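Local coordinates for protein cyclopenase asqI (Emericella nidulans, PDB 5YY3) that rearranges 4'-methoxycyclopenine into 4'-methoxyviridicatin with loss of methyl isocyanate, as a zinc-dependent cyclopenase of aspoquinolone biosynthesis with a hemocyanin-like fold, at residues R111-L116 with G379-N384; F307-K312 with G343-D348; D321-F326 with F606-T611; I330-Y335 with N354-G359. All coordinates share one frame; numbering follows the deposited sequence.

Contact 1 of 4, residues R111-L116 with G379-N384; sequences RINPEL and GLTISN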
loop_
_atom_site.group_PDB
_atom_site.type_symbol
_atom_site.label_atom_id
_atom_site.label_comp_id
_atom_site.label_asym_id
_atom_site.label_seq_id
_atom_site.Cartn_x
_atom_site.Cartn_y
_atom_site.Cartn_z
ATOM N N ARG A 111 27.108 -45.884 -8.508
ATOM C CA ARG A 111 27.112 -44.424 -8.714
ATOM C C ARG A 111 25.913 -43.874 -9.507
ATOM O O ARG A 111 26.014 -42.844 -10.161
ATOM C CB ARG A 111 28.425 -43.986 -9.390
ATOM C CG ARG A 111 29.673 -44.363 -8.602
ATOM C CD ARG A 111 29.567 -43.898 -7.151
ATOM N NE ARG A 111 29.743 -42.452 -7.016
ATOM C CZ ARG A 111 29.580 -41.787 -5.877
ATOM N NH1 ARG A 111 29.229 -42.436 -4.775
ATOM N NH2 ARG A 111 29.759 -40.471 -5.838
ATOM N N ILE A 112 24.770 -44.546 -9.428
ATOM C CA ILE A 112 23.539 -43.945 -9.923
ATOM C C ILE A 112 23.225 -42.692 -9.092
ATOM O O ILE A 112 23.549 -42.621 -7.896
ATOM C CB ILE A 112 22.373 -44.940 -9.873
ATOM C CG1 ILE A 112 21.223 -44.476 -10.765
ATOM C CG2 ILE A 112 21.887 -45.155 -8.447
ATOM C CD1 ILE A 112 20.229 -45.576 -11.050
ATOM N N ASN A 113 22.646 -41.687 -9.743
ATOM C CA ASN A 113 22.296 -40.420 -9.098
ATOM C C ASN A 113 21.327 -40.621 -7.927
ATOM O O ASN A 113 20.261 -41.228 -8.103
ATOM C CB ASN A 113 21.694 -39.472 -10.145
ATOM C CG ASN A 113 21.393 -38.089 -9.595
ATOM O OD1 ASN A 113 20.508 -37.921 -8.749
ATOM N ND2 ASN A 113 22.121 -37.085 -10.085
ATOM N N PRO A 114 21.693 -40.118 -6.726
ATOM C CA PRO A 114 20.899 -40.272 -5.496
ATOM C C PRO A 114 19.521 -39.612 -5.566
ATOM O O PRO A 114 18.587 -40.101 -4.939
ATOM C CB PRO A 114 21.759 -39.583 -4.425
ATOM C CG PRO A 114 23.113 -39.504 -4.991
ATOM C CD PRO A 114 22.941 -39.376 -6.474
ATOM N N GLU A 115 19.403 -38.511 -6.300
ATOM C CA GLU A 115 18.118 -37.844 -6.460
ATOM C C GLU A 115 17.217 -38.729 -7.294
ATOM O O GLU A 115 16.027 -38.886 -7.002
ATOM C CB GLU A 115 18.281 -36.466 -7.110
ATOM C CG GLU A 115 16.975 -35.704 -7.342
ATOM C CD GLU A 115 16.255 -35.331 -6.054
ATOM O OE1 GLU A 115 16.925 -34.967 -5.063
ATOM O OE2 GLU A 115 15.009 -35.379 -6.045
ATOM N N LEU A 116 17.799 -39.316 -8.335
ATOM C CA LEU A 116 17.089 -40.289 -9.143
ATOM C C LEU A 116 16.626 -41.424 -8.238
ATOM O O LEU A 116 15.469 -41.837 -8.290
ATOM C CB LEU A 116 17.976 -40.809 -10.280
ATOM C CG LEU A 116 17.346 -41.698 -11.360
ATOM C CD1 LEU A 116 18.233 -41.718 -12.590
ATOM C CD2 LEU A 116 17.081 -43.136 -10.866
ATOM N N GLY A 379 26.430 -30.846 -16.183
ATOM C CA GLY A 379 25.316 -30.103 -15.620
ATOM C C GLY A 379 25.059 -30.403 -14.154
ATOM O O GLY A 379 25.633 -31.337 -13.592
ATOM N N LEU A 380 24.191 -29.609 -13.529
ATOM C CA LEU A 380 23.862 -29.786 -12.117
ATOM C C LEU A 380 22.508 -30.500 -11.983
ATOM O O LEU A 380 21.587 -30.250 -12.752
ATOM C CB LEU A 380 23.857 -28.427 -11.400
ATOM C CG LEU A 380 23.768 -28.374 -9.865
ATOM C CD1 LEU A 380 24.729 -29.366 -9.211
ATOM C CD2 LEU A 380 24.056 -26.954 -9.364
ATOM N N THR A 381 22.391 -31.401 -11.017
ATOM C CA THR A 381 21.159 -32.149 -10.844
ATOM C C THR A 381 19.983 -31.237 -10.495
ATOM O O THR A 381 20.108 -30.336 -9.665
ATOM C CB THR A 381 21.327 -33.221 -9.763
ATOM O OG1 THR A 381 21.994 -34.349 -10.335
ATOM C CG2 THR A 381 19.978 -33.668 -9.220
ATOM N N ILE A 382 18.850 -31.461 -11.157
ATOM C CA ILE A 382 17.613 -30.745 -10.849
ATOM C C ILE A 382 16.589 -31.658 -10.219
ATOM O O ILE A 382 16.169 -32.642 -10.817
ATOM C CB ILE A 382 16.971 -30.135 -12.085
ATOM C CG1 ILE A 382 17.929 -29.174 -12.775
ATOM C CG2 ILE A 382 15.674 -29.438 -11.715
ATOM C CD1 ILE A 382 17.441 -28.787 -14.135
ATOM N N SER A 383 16.183 -31.295 -9.014
ATOM C CA SER A 383 15.223 -32.052 -8.245
ATOM C C SER A 383 13.807 -31.542 -8.447
ATOM O O SER A 383 13.562 -30.335 -8.447
ATOM C CB SER A 383 15.588 -31.991 -6.767
ATOM O OG SER A 383 14.547 -32.531 -5.974
ATOM N N ASN A 384 12.874 -32.467 -8.636
ATOM C CA ASN A 384 11.471 -32.123 -8.522
ATOM C C ASN A 384 11.185 -31.857 -7.058
ATOM O O ASN A 384 10.832 -32.767 -6.306
ATOM C CB ASN A 384 10.563 -33.230 -9.043
ATOM C CG ASN A 384 9.090 -32.868 -8.935
ATOM O OD1 ASN A 384 8.742 -31.719 -8.627
ATOM N ND2 ASN A 384 8.207 -33.846 -9.193
HETATM O O HOH W 1 13.387 -35.092 -7.985
#

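Contact 2 of 4, residues F307-K312 with G343-D348; sequences FETTSK and GGCSLD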
loop_
_atom_site.group_PDB
_atom_site.type_symbol
_atom_site.label_atom_id
_atom_site.label_comp_id
_atom_site.label_asym_id
_atom_site.label_seq_id
_atom_site.Cartn_x
_atom_site.Cartn_y
_atom_site.Cartn_z
ATOM N N PHE A 307 -10.680 -37.452 -29.537
ATOM C CA PHE A 307 -9.227 -37.433 -29.699
ATOM C C PHE A 307 -8.818 -38.417 -30.809
ATOM O O PHE A 307 -9.169 -39.598 -30.762
ATOM C CB PHE A 307 -8.511 -37.769 -28.383
ATOM C CG PHE A 307 -8.429 -36.605 -27.416
ATOM C CD1 PHE A 307 -7.354 -35.734 -27.449
ATOM C CD2 PHE A 307 -9.439 -36.373 -26.494
ATOM C CE1 PHE A 307 -7.275 -34.669 -26.579
ATOM C CE2 PHE A 307 -9.366 -35.307 -25.615
ATOM C CZ PHE A 307 -8.286 -34.453 -25.658
ATOM N N GLU A 308 -8.078 -37.922 -31.800
ATOM C CA GLU A 308 -7.664 -38.745 -32.931
ATOM C C GLU A 308 -6.766 -39.890 -32.499
ATOM O O GLU A 308 -5.896 -39.751 -31.633
ATOM C CB GLU A 308 -6.948 -37.911 -34.003
ATOM C CG GLU A 308 -7.854 -36.919 -34.726
ATOM C CD GLU A 308 -9.149 -37.543 -35.207
ATOM O OE1 GLU A 308 -9.097 -38.607 -35.869
ATOM O OE2 GLU A 308 -10.229 -36.975 -34.913
ATOM N N THR A 309 -7.007 -41.026 -33.136
ATOM C CA THR A 309 -6.279 -42.253 -32.903
ATOM C C THR A 309 -5.256 -42.385 -34.044
ATOM O O THR A 309 -5.308 -41.644 -35.027
ATOM C CB THR A 309 -7.289 -43.453 -32.810
ATOM O OG1 THR A 309 -7.875 -43.479 -31.499
ATOM C CG2 THR A 309 -6.660 -44.816 -33.084
ATOM N N THR A 310 -4.292 -43.280 -33.876
ATOM C CA THR A 310 -3.348 -43.643 -34.925
ATOM C C THR A 310 -4.026 -44.211 -36.193
ATOM O O THR A 310 -3.430 -44.214 -37.274
ATOM C CB THR A 310 -2.333 -44.675 -34.376
ATOM O OG1 THR A 310 -1.139 -44.648 -35.159
ATOM C CG2 THR A 310 -2.941 -46.086 -34.350
ATOM N N SER A 311 -5.263 -44.693 -36.070
ATOM C CA SER A 311 -5.975 -45.228 -37.230
ATOM C C SER A 311 -7.124 -44.309 -37.673
ATOM O O SER A 311 -8.058 -44.031 -36.914
ATOM C CB SER A 311 -6.490 -46.640 -36.936
ATOM O OG SER A 311 -7.341 -46.663 -35.806
ATOM N N LYS A 312 -7.034 -43.890 -38.935
ATOM C CA LYS A 312 -7.783 -42.774 -39.526
ATOM C C LYS A 312 -9.206 -42.488 -39.023
ATOM O O LYS A 312 -9.551 -41.336 -38.796
ATOM C CB LYS A 312 -7.834 -42.972 -41.054
ATOM C CG LYS A 312 -8.535 -44.268 -41.506
ATOM C CD LYS A 312 -8.579 -44.427 -43.029
ATOM C CE LYS A 312 -9.313 -45.715 -43.430
ATOM N NZ LYS A 312 -9.387 -45.928 -44.912
ATOM N N GLY A 343 -9.916 -50.635 -27.475
ATOM C CA GLY A 343 -10.114 -51.888 -28.195
ATOM C C GLY A 343 -9.183 -52.190 -29.360
ATOM O O GLY A 343 -9.638 -52.515 -30.459
ATOM N N GLY A 344 -7.881 -52.077 -29.123
ATOM C CA GLY A 344 -6.895 -52.370 -30.149
ATOM C C GLY A 344 -6.421 -51.154 -30.926
ATOM O O GLY A 344 -5.764 -51.291 -31.959
ATOM N N CYS A 345 -6.752 -49.964 -30.436
ATOM C CA CYS A 345 -6.310 -48.731 -31.084
ATOM C C CYS A 345 -5.419 -47.889 -30.170
ATOM O O CYS A 345 -5.441 -48.049 -28.952
ATOM C CB CYS A 345 -7.516 -47.913 -31.550
ATOM S SG CYS A 345 -8.116 -48.369 -33.207
ATOM N N SER A 346 -4.624 -47.003 -30.762
ATOM C CA SER A 346 -3.722 -46.158 -29.987
ATOM C C SER A 346 -3.978 -44.660 -30.192
ATOM O O SER A 346 -4.208 -44.203 -31.314
ATOM C CB SER A 346 -2.267 -46.488 -30.330
ATOM O OG SER A 346 -1.939 -47.797 -29.907
ATOM N N LEU A 347 -3.931 -43.901 -29.099
ATOM C CA LEU A 347 -4.045 -42.445 -29.177
ATOM C C LEU A 347 -2.838 -41.866 -29.889
ATOM O O LEU A 347 -1.721 -42.350 -29.702
ATOM C CB LEU A 347 -4.182 -41.834 -27.780
ATOM C CG LEU A 347 -5.545 -41.973 -27.093
ATOM C CD1 LEU A 347 -5.437 -41.657 -25.616
ATOM C CD2 LEU A 347 -6.631 -41.105 -27.762
ATOM N N ASP A 348 -3.066 -40.836 -30.706
ATOM C CA ASP A 348 -2.002 -40.198 -31.498
ATOM C C ASP A 348 -1.092 -39.280 -30.646
ATOM O O ASP A 348 -1.342 -38.078 -30.517
ATOM C CB ASP A 348 -2.633 -39.408 -32.653
ATOM C CG ASP A 348 -1.618 -38.950 -33.689
ATOM O OD1 ASP A 348 -0.397 -39.070 -33.429
ATOM O OD2 ASP A 348 -2.050 -38.466 -34.765
#

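Contact 3 of 4, residues D321-F326 with F606-T611; sequences DNCLNF and FNRAWT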
loop_
_atom_site.group_PDB
_atom_site.type_symbol
_atom_site.label_atom_id
_atom_site.label_comp_id
_atom_site.label_asym_id
_atom_site.label_seq_id
_atom_site.Cartn_x
_atom_site.Cartn_y
_atom_site.Cartn_z
ATOM N N ASP A 321 -19.178 -39.187 -19.375
ATOM C CA ASP A 321 -18.523 -40.064 -18.422
ATOM C C ASP A 321 -17.001 -40.072 -18.492
ATOM O O ASP A 321 -16.338 -40.148 -17.455
ATOM C CB ASP A 321 -19.030 -41.490 -18.605
ATOM C CG ASP A 321 -18.649 -42.387 -17.451
ATOM O OD1 ASP A 321 -17.562 -43.016 -17.497
ATOM O OD2 ASP A 321 -19.429 -42.432 -16.478
ATOM N N ASN A 322 -16.438 -40.008 -19.699
ATOM C CA ASN A 322 -14.995 -40.213 -19.848
ATOM C C ASN A 322 -14.175 -38.948 -20.128
ATOM O O ASN A 322 -12.940 -39.002 -20.152
ATOM C CB ASN A 322 -14.729 -41.265 -20.946
ATOM C CG ASN A 322 -14.886 -40.721 -22.372
ATOM O OD1 ASN A 322 -15.307 -39.581 -22.598
ATOM N ND2 ASN A 322 -14.566 -41.565 -23.347
ATOM N N CYS A 323 -14.847 -37.813 -20.323
ATOM C CA CYS A 323 -14.147 -36.609 -20.777
ATOM C C CYS A 323 -12.997 -36.202 -19.842
ATOM O O CYS A 323 -11.887 -36.011 -20.301
ATOM C CB CYS A 323 -15.116 -35.432 -20.957
ATOM S SG CYS A 323 -16.112 -34.993 -19.477
ATOM N N LEU A 324 -13.230 -36.106 -18.542
ATOM C CA LEU A 324 -12.172 -35.594 -17.660
ATOM C C LEU A 324 -11.004 -36.565 -17.518
ATOM O O LEU A 324 -9.829 -36.152 -17.473
ATOM C CB LEU A 324 -12.730 -35.252 -16.280
ATOM C CG LEU A 324 -13.748 -34.115 -16.305
ATOM C CD1 LEU A 324 -14.164 -33.733 -14.883
ATOM C CD2 LEU A 324 -13.190 -32.925 -17.057
ATOM N N ASN A 325 -11.328 -37.852 -17.450
ATOM C CA ASN A 325 -10.300 -38.877 -17.344
ATOM C C ASN A 325 -9.391 -38.863 -18.558
ATOM O O ASN A 325 -8.178 -39.048 -18.447
ATOM C CB ASN A 325 -10.921 -40.257 -17.190
ATOM C CG ASN A 325 -9.942 -41.262 -16.638
ATOM O OD1 ASN A 325 -9.180 -40.955 -15.719
ATOM N ND2 ASN A 325 -9.936 -42.465 -17.209
ATOM N N PHE A 326 -9.981 -38.628 -19.721
ATOM C CA PHE A 326 -9.207 -38.638 -20.950
ATOM C C PHE A 326 -8.469 -37.332 -21.150
ATOM O O PHE A 326 -7.288 -37.338 -21.476
ATOM C CB PHE A 326 -10.103 -38.940 -22.156
ATOM C CG PHE A 326 -10.198 -40.404 -22.473
ATOM C CD1 PHE A 326 -9.195 -41.038 -23.213
ATOM C CD2 PHE A 326 -11.269 -41.165 -22.008
ATOM C CE1 PHE A 326 -9.277 -42.411 -23.505
ATOM C CE2 PHE A 326 -11.358 -42.537 -22.297
ATOM C CZ PHE A 326 -10.359 -43.154 -23.049
ATOM N N PHE A 606 -19.790 -30.620 -8.874
ATOM C CA PHE A 606 -19.220 -29.423 -9.478
ATOM C C PHE A 606 -18.172 -29.719 -10.543
ATOM O O PHE A 606 -17.512 -28.810 -11.010
ATOM C CB PHE A 606 -18.614 -28.526 -8.398
ATOM C CG PHE A 606 -19.644 -27.934 -7.471
ATOM C CD1 PHE A 606 -20.497 -26.939 -7.918
ATOM C CD2 PHE A 606 -19.763 -28.382 -6.163
ATOM C CE1 PHE A 606 -21.425 -26.391 -7.082
ATOM C CE2 PHE A 606 -20.701 -27.844 -5.321
ATOM C CZ PHE A 606 -21.529 -26.842 -5.778
ATOM N N ASN A 607 -18.042 -30.986 -10.934
ATOM C CA ASN A 607 -16.992 -31.410 -11.854
ATOM C C ASN A 607 -17.437 -31.360 -13.315
ATOM O O ASN A 607 -16.611 -31.454 -14.222
ATOM C CB ASN A 607 -16.513 -32.813 -11.493
ATOM C CG ASN A 607 -17.629 -33.842 -11.550
ATOM O OD1 ASN A 607 -18.801 -33.510 -11.360
ATOM N ND2 ASN A 607 -17.271 -35.100 -11.810
ATOM N N ARG A 608 -18.736 -31.192 -13.539
ATOM C CA ARG A 608 -19.273 -30.929 -14.883
ATOM C C ARG A 608 -20.276 -29.799 -14.797
ATOM O O ARG A 608 -20.749 -29.493 -13.712
ATOM C CB ARG A 608 -19.947 -32.172 -15.473
ATOM C CG ARG A 608 -19.023 -33.031 -16.276
ATOM C CD ARG A 608 -19.564 -34.417 -16.408
ATOM N NE ARG A 608 -18.771 -35.327 -15.594
ATOM C CZ ARG A 608 -17.576 -35.778 -15.951
ATOM N NH1 ARG A 608 -17.073 -35.415 -17.120
ATOM N NH2 ARG A 608 -16.900 -36.606 -15.155
ATOM N N ALA A 609 -20.619 -29.185 -15.923
ATOM C CA ALA A 609 -21.634 -28.142 -15.882
ATOM C C ALA A 609 -22.974 -28.787 -15.539
ATOM O O ALA A 609 -23.138 -29.997 -15.711
ATOM C CB ALA A 609 -21.716 -27.394 -17.203
ATOM N N TRP A 610 -23.925 -27.994 -15.051
ATOM C CA TRP A 610 -25.247 -28.526 -14.727
ATOM C C TRP A 610 -26.204 -28.234 -15.852
ATOM O O TRP A 610 -26.266 -27.123 -16.382
ATOM C CB TRP A 610 -25.803 -27.944 -13.432
ATOM C CG TRP A 610 -24.972 -28.220 -12.240
ATOM C CD1 TRP A 610 -23.893 -29.057 -12.163
ATOM C CD2 TRP A 610 -25.133 -27.642 -10.939
ATOM N NE1 TRP A 610 -23.374 -29.035 -10.886
ATOM C CE2 TRP A 610 -24.118 -28.171 -10.119
ATOM C CE3 TRP A 610 -26.040 -26.729 -10.389
ATOM C CZ2 TRP A 610 -23.985 -27.820 -8.779
ATOM C CZ3 TRP A 610 -25.910 -26.380 -9.066
ATOM C CH2 TRP A 610 -24.890 -26.924 -8.270
ATOM N N THR A 611 -26.967 -29.252 -16.205
ATOM C CA THR A 611 -27.820 -29.175 -17.367
ATOM C C THR A 611 -28.970 -28.191 -17.080
ATOM O O THR A 611 -29.473 -27.519 -17.988
ATOM C CB THR A 611 -28.324 -30.580 -17.740
ATOM O OG1 THR A 611 -28.769 -30.575 -19.092
ATOM C CG2 THR A 611 -29.459 -31.003 -16.846
#

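Contact 4 of 4, residues I330-Y335 with N354-G359; sequences ILDAQY and NLHNYG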
loop_
_atom_site.group_PDB
_atom_site.type_symbol
_atom_site.label_atom_id
_atom_site.label_comp_id
_atom_site.label_asym_id
_atom_site.label_seq_id
_atom_site.Cartn_x
_atom_site.Cartn_y
_atom_site.Cartn_z
ATOM N N ILE A 330 -4.508 -37.464 -21.099
ATOM C CA ILE A 330 -3.688 -37.075 -22.228
ATOM C C ILE A 330 -2.731 -35.931 -21.858
ATOM O O ILE A 330 -1.553 -35.965 -22.225
ATOM C CB ILE A 330 -4.576 -36.711 -23.423
ATOM C CG1 ILE A 330 -5.113 -38.009 -24.032
ATOM C CG2 ILE A 330 -3.802 -35.869 -24.451
ATOM C CD1 ILE A 330 -6.146 -37.837 -25.113
ATOM N N LEU A 331 -3.224 -34.940 -21.114
ATOM C CA LEU A 331 -2.379 -33.861 -20.587
ATOM C C LEU A 331 -1.157 -34.411 -19.855
ATOM O O LEU A 331 -0.074 -33.827 -19.916
ATOM C CB LEU A 331 -3.177 -32.954 -19.639
ATOM C CG LEU A 331 -4.102 -31.936 -20.317
ATOM C CD1 LEU A 331 -5.042 -31.267 -19.318
ATOM C CD2 LEU A 331 -3.283 -30.903 -21.109
ATOM N N ASP A 332 -1.334 -35.546 -19.180
ATOM C CA ASP A 332 -0.254 -36.141 -18.401
ATOM C C ASP A 332 0.394 -37.324 -19.127
ATOM O O ASP A 332 1.130 -38.100 -18.510
ATOM C CB ASP A 332 -0.782 -36.573 -17.035
ATOM C CG ASP A 332 0.324 -36.882 -16.042
ATOM O OD1 ASP A 332 1.206 -36.017 -15.819
ATOM O OD2 ASP A 332 0.308 -37.999 -15.478
ATOM N N ALA A 333 0.128 -37.439 -20.434
ATOM C CA ALA A 333 0.708 -38.483 -21.320
ATOM C C ALA A 333 0.559 -39.907 -20.794
ATOM O O ALA A 333 1.487 -40.716 -20.856
ATOM C CB ALA A 333 2.177 -38.209 -21.591
ATOM N N GLN A 334 -0.618 -40.225 -20.294
ATOM C CA GLN A 334 -0.882 -41.588 -19.847
ATOM C C GLN A 334 -1.468 -42.469 -20.916
ATOM O O GLN A 334 -2.497 -43.087 -20.732
ATOM C CB GLN A 334 -1.766 -41.527 -18.625
ATOM C CG GLN A 334 -0.994 -40.728 -17.677
ATOM C CD GLN A 334 -1.561 -40.746 -16.337
ATOM O OE1 GLN A 334 -2.737 -40.428 -16.126
ATOM N NE2 GLN A 334 -0.723 -41.095 -15.380
ATOM N N TYR A 335 -0.775 -42.510 -22.040
ATOM C CA TYR A 335 -1.235 -43.275 -23.175
ATOM C C TYR A 335 -1.302 -44.792 -22.909
ATOM O O TYR A 335 -2.225 -45.433 -23.389
ATOM C CB TYR A 335 -0.361 -42.962 -24.381
ATOM C CG TYR A 335 -0.391 -41.489 -24.773
ATOM C CD1 TYR A 335 -1.519 -40.937 -25.367
ATOM C CD2 TYR A 335 0.709 -40.652 -24.548
ATOM C CE1 TYR A 335 -1.562 -39.608 -25.740
ATOM C CE2 TYR A 335 0.676 -39.309 -24.921
ATOM C CZ TYR A 335 -0.468 -38.800 -25.516
ATOM O OH TYR A 335 -0.533 -37.484 -25.896
ATOM N N ASN A 354 2.958 -34.663 -24.685
ATOM C CA ASN A 354 3.047 -34.738 -23.226
ATOM C C ASN A 354 3.091 -33.333 -22.618
ATOM O O ASN A 354 4.107 -32.923 -22.051
ATOM C CB ASN A 354 4.296 -35.534 -22.805
ATOM C CG ASN A 354 4.329 -35.816 -21.319
ATOM O OD1 ASN A 354 3.375 -35.502 -20.603
ATOM N ND2 ASN A 354 5.402 -36.439 -20.847
ATOM N N LEU A 355 1.989 -32.595 -22.743
ATOM C CA LEU A 355 1.995 -31.155 -22.455
ATOM C C LEU A 355 2.287 -30.784 -20.994
ATOM O O LEU A 355 3.025 -29.834 -20.740
ATOM C CB LEU A 355 0.655 -30.540 -22.865
ATOM C CG LEU A 355 0.521 -29.028 -22.751
ATOM C CD1 LEU A 355 1.676 -28.352 -23.465
ATOM C CD2 LEU A 355 -0.794 -28.589 -23.344
ATOM N N HIS A 356 1.704 -31.509 -20.040
ATOM C CA HIS A 356 1.868 -31.163 -18.631
ATOM C C HIS A 356 3.323 -31.275 -18.210
ATOM O O HIS A 356 3.892 -30.336 -17.646
ATOM C CB HIS A 356 1.008 -32.056 -17.725
ATOM C CG HIS A 356 1.368 -31.959 -16.272
ATOM N ND1 HIS A 356 1.326 -30.770 -15.572
ATOM C CD2 HIS A 356 1.803 -32.897 -15.393
ATOM C CE1 HIS A 356 1.709 -30.982 -14.322
ATOM N NE2 HIS A 356 2.001 -32.266 -14.190
ATOM N N ASN A 357 3.933 -32.419 -18.491
ATOM C CA ASN A 357 5.286 -32.666 -17.990
ATOM C C ASN A 357 6.369 -31.913 -18.779
ATOM O O ASN A 357 7.379 -31.501 -18.214
ATOM C CB ASN A 357 5.568 -34.171 -17.971
ATOM C CG ASN A 357 4.656 -34.919 -17.001
ATOM O OD1 ASN A 357 4.921 -34.982 -15.797
ATOM N ND2 ASN A 357 3.573 -35.482 -17.522
ATOM N N TYR A 358 6.171 -31.704 -20.074
ATOM C CA TYR A 358 7.128 -30.862 -20.791
ATOM C C TYR A 358 6.936 -29.410 -20.380
ATOM O O TYR A 358 7.901 -28.627 -20.342
ATOM C CB TYR A 358 6.995 -31.019 -22.306
ATOM C CG TYR A 358 7.747 -32.206 -22.839
ATOM C CD1 TYR A 358 9.120 -32.314 -22.658
ATOM C CD2 TYR A 358 7.095 -33.212 -23.547
ATOM C CE1 TYR A 358 9.826 -33.399 -23.158
ATOM C CE2 TYR A 358 7.791 -34.297 -24.050
ATOM C CZ TYR A 358 9.158 -34.380 -23.853
ATOM O OH TYR A 358 9.856 -35.460 -24.338
ATOM N N GLY A 359 5.698 -29.049 -20.060
ATOM C CA GLY A 359 5.415 -27.717 -19.546
ATOM C C GLY A 359 6.168 -27.402 -18.264
ATOM O O GLY A 359 6.790 -26.334 -18.144
HETATM O O HOH W 2 -0.186 -33.620 -23.435
#

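Contact 1 of 4, residues R111-L116 with G379-N384
Glu-115 passes its CB and CG across Thr-381 CG2, with Glu-115 CB 3.9 Å from that methyl, and turns its carboxylate to Ser-383. CG stands anti to the backbone N (chi1 179°), then the chain bends at chi2, carrying CD to within 3.5 Å of Ser-383 CB. One oxygen faces the loop: Ser-383 OG gives Glu-115 OE2 a weak hydrogen bond of 2.9 Å, and a water donates to OE2 while accepting from the backbone N of Asn-384. The other oxygen, OE1, forms a salt bridge with Arg-118, the stronger polar partner of this carboxylate. At the start of helix 114-127, Asn-113 divides its amide between two tasks. OD1 caps the helix, receiving a bond of 3.1 Å from Leu-116 N and a weak one from Glu-115 N. ND2 meets Thr-381 tip to tip, donating to OG1 at 2.8 Å with OG1 close to the amide plane, and donates also to Lys-70 O. Asparagine suits an N-cap whose other end must donate, and threonine offers both a hydroxyl for it and a methyl for Glu-115. The side chain of Asn-384 comes about 5 Å from that of the zinc ligand His-190. The salt bridge and the bonds to OE2 would favour an ionised Glu-115. The contact itself is mainly polar, with an apolar touch at Thr-381 CG2.

Contact 2 of 4, residues F307-K312 with G343-D348
Thr-309 turns its methyl, not its hydroxyl, to the 343-348 segment. CG2 is anti to the backbone N (chi1 -80° for OG1), which brings it 3.6 Å from Cys-345 CB and 3.1 Å from Ser-346 O, while OG1 gives a weak hydrogen bond to Lys-314 O. A beta-branched residue thus packs its methyl against the opposing backbone and still employs its hydroxyl. Thr-310 holds CG2 between its own N and carbonyl carbon, alongside Ser-346 CB at 4.1 Å. Ser-311 also takes that position with OG (chi1 58°), which lies 3.2 Å from Cys-345 SG; this buried hydroxyl has no hydrogen-bond partner in the model. On the inner side, Leu-347 CB leads off from Thr-309, yet its CD2 returns to touch Phe-307 CB at 3.9 Å, and the phenyl ring goes on to meet Tyr-352 edge-to-face. Two backbone bonds frame these groups: Thr-310 N to Ser-346 O, 2.7 Å, and Asp-348 N to Glu-308 O, 3.2 Å. Asp-348 then caps helix 349-352 through OD1, accepting from Glu-350 N, while OD2 pairs with Arg-351. The pattern is that of an isolated antiparallel beta bridge, with Thr-309 and Leu-347 as its non-hydrogen-bonded pair, running straight into a helix N-cap.

Contact 3 of 4, residues D321-F326 with F606-T611
The amide oxygen OD1 of Asn-607 accepts a hydrogen bond from Gln-413 NE2, and the backbone of the same residue receives a leucine from the other segment: Leu-324 CD1 rests 3.4 Å from Asn-607 O. That methyl also lies 4.2 Å from Asn-607 CB, so Leu-324 covers the backbone at Asn-607. Its other partner is the guanidinium of Arg-608. Leucine and arginine reach toward each other tip to tip. Leu-324 CD1 lies over one face of the flat group, 4.0 Å from Arg-608 NH2, and Leu-324 CG is 3.7 Å from Arg-608 NH1. The arginine gets there by a bend: chi3, -108°, swings NE out of the line of the aliphatic chain, and chi4 turns CZ toward helix 323-331. The contact joins the hemocyanin-type metal-binding helical part of the chain, to which helix 323-331 belongs, to the Ig-like part, which holds the loop 606-611. Leucine is apt here because its apolar branch packs on the poorly solvated flat face of the guanidinium, whose N-H groups point out at the edge. At that edge, near the plane, comes Cys-323 SG; its separation from Arg-608 NH1 in the model is too short to be trusted. The carboxylate of Asp-321 keeps its distance and makes a weak, long ion pair with Arg-209. Beyond the arginine, Phe-606 stacks on Trp-507 and Trp-610 meets Tyr-504 edge-to-face.

Contact 4 of 4, residues I330-Y335 with N354-G359
Leu-331 meets the start of helix 355-367 with both backbone and side chain. Its O accepts from His-356 N at 2.9 Å. Its CD2 lies beside Leu-355 CD2 at 4.1 Å, a buried but looser touch; both leucines pack on Tyr-403, and Leu-331 also on Ile-298. The fit is tighter among the partly exposed residues Asp-332, Ala-333, Asn-354 and Asn-357. Ala-333, at positive phi, ends helix 323-331 in a Schellman motif, and its small CB sits 3.1 Å from Asn-354 OD1. Asp-332 CG, anti to the backbone N (chi1 -166°), carries its carboxylate to Asn-357 and the edge of the His-356 ring, with Asp-332 OD1 3.2 Å from His-356 CD2. Asn-357 ND2 meets Asp-332 OD1 at 3.0 Å from above the carboxylate plane, and gives a second bond to a lone pair of Asn-354 OD1. Asp-332 OD2 bonds to Tyr-193 OH. A water bridges Ile-330 O and Leu-355 N. Buried His-356 is bonded through ND1 to Trp-396 NE1, and its side chain is about 5 Å from that of the zinc ligand His-218. His-356 is not among the known zinc ligands, but its place beside the site recalls the second-metal histidines of hemocyanins, consistent with a di-copper-type helical fold.

From the N terminus, the chain first enters contact 1 at 111-116 and closes that long loop only at 379-384, fastening a loop to the start of helix 114-127. Contacts 2 and 4 both form within this span. They cross, since 330-335 falls between 307-312 and 343-348, and they touch: Phe-307 and Leu-347 pack on Ile-330, and Leu-347 on Tyr-335. Contact 3 starts on helix 323-331, whose far end serves contact 4, and closes only at 606-611; it therefore crosses contacts 1 and 2 but encloses contact 4. Three contacts knit the helical domain together, whereas contact 3 joins it to the Ig-like domain.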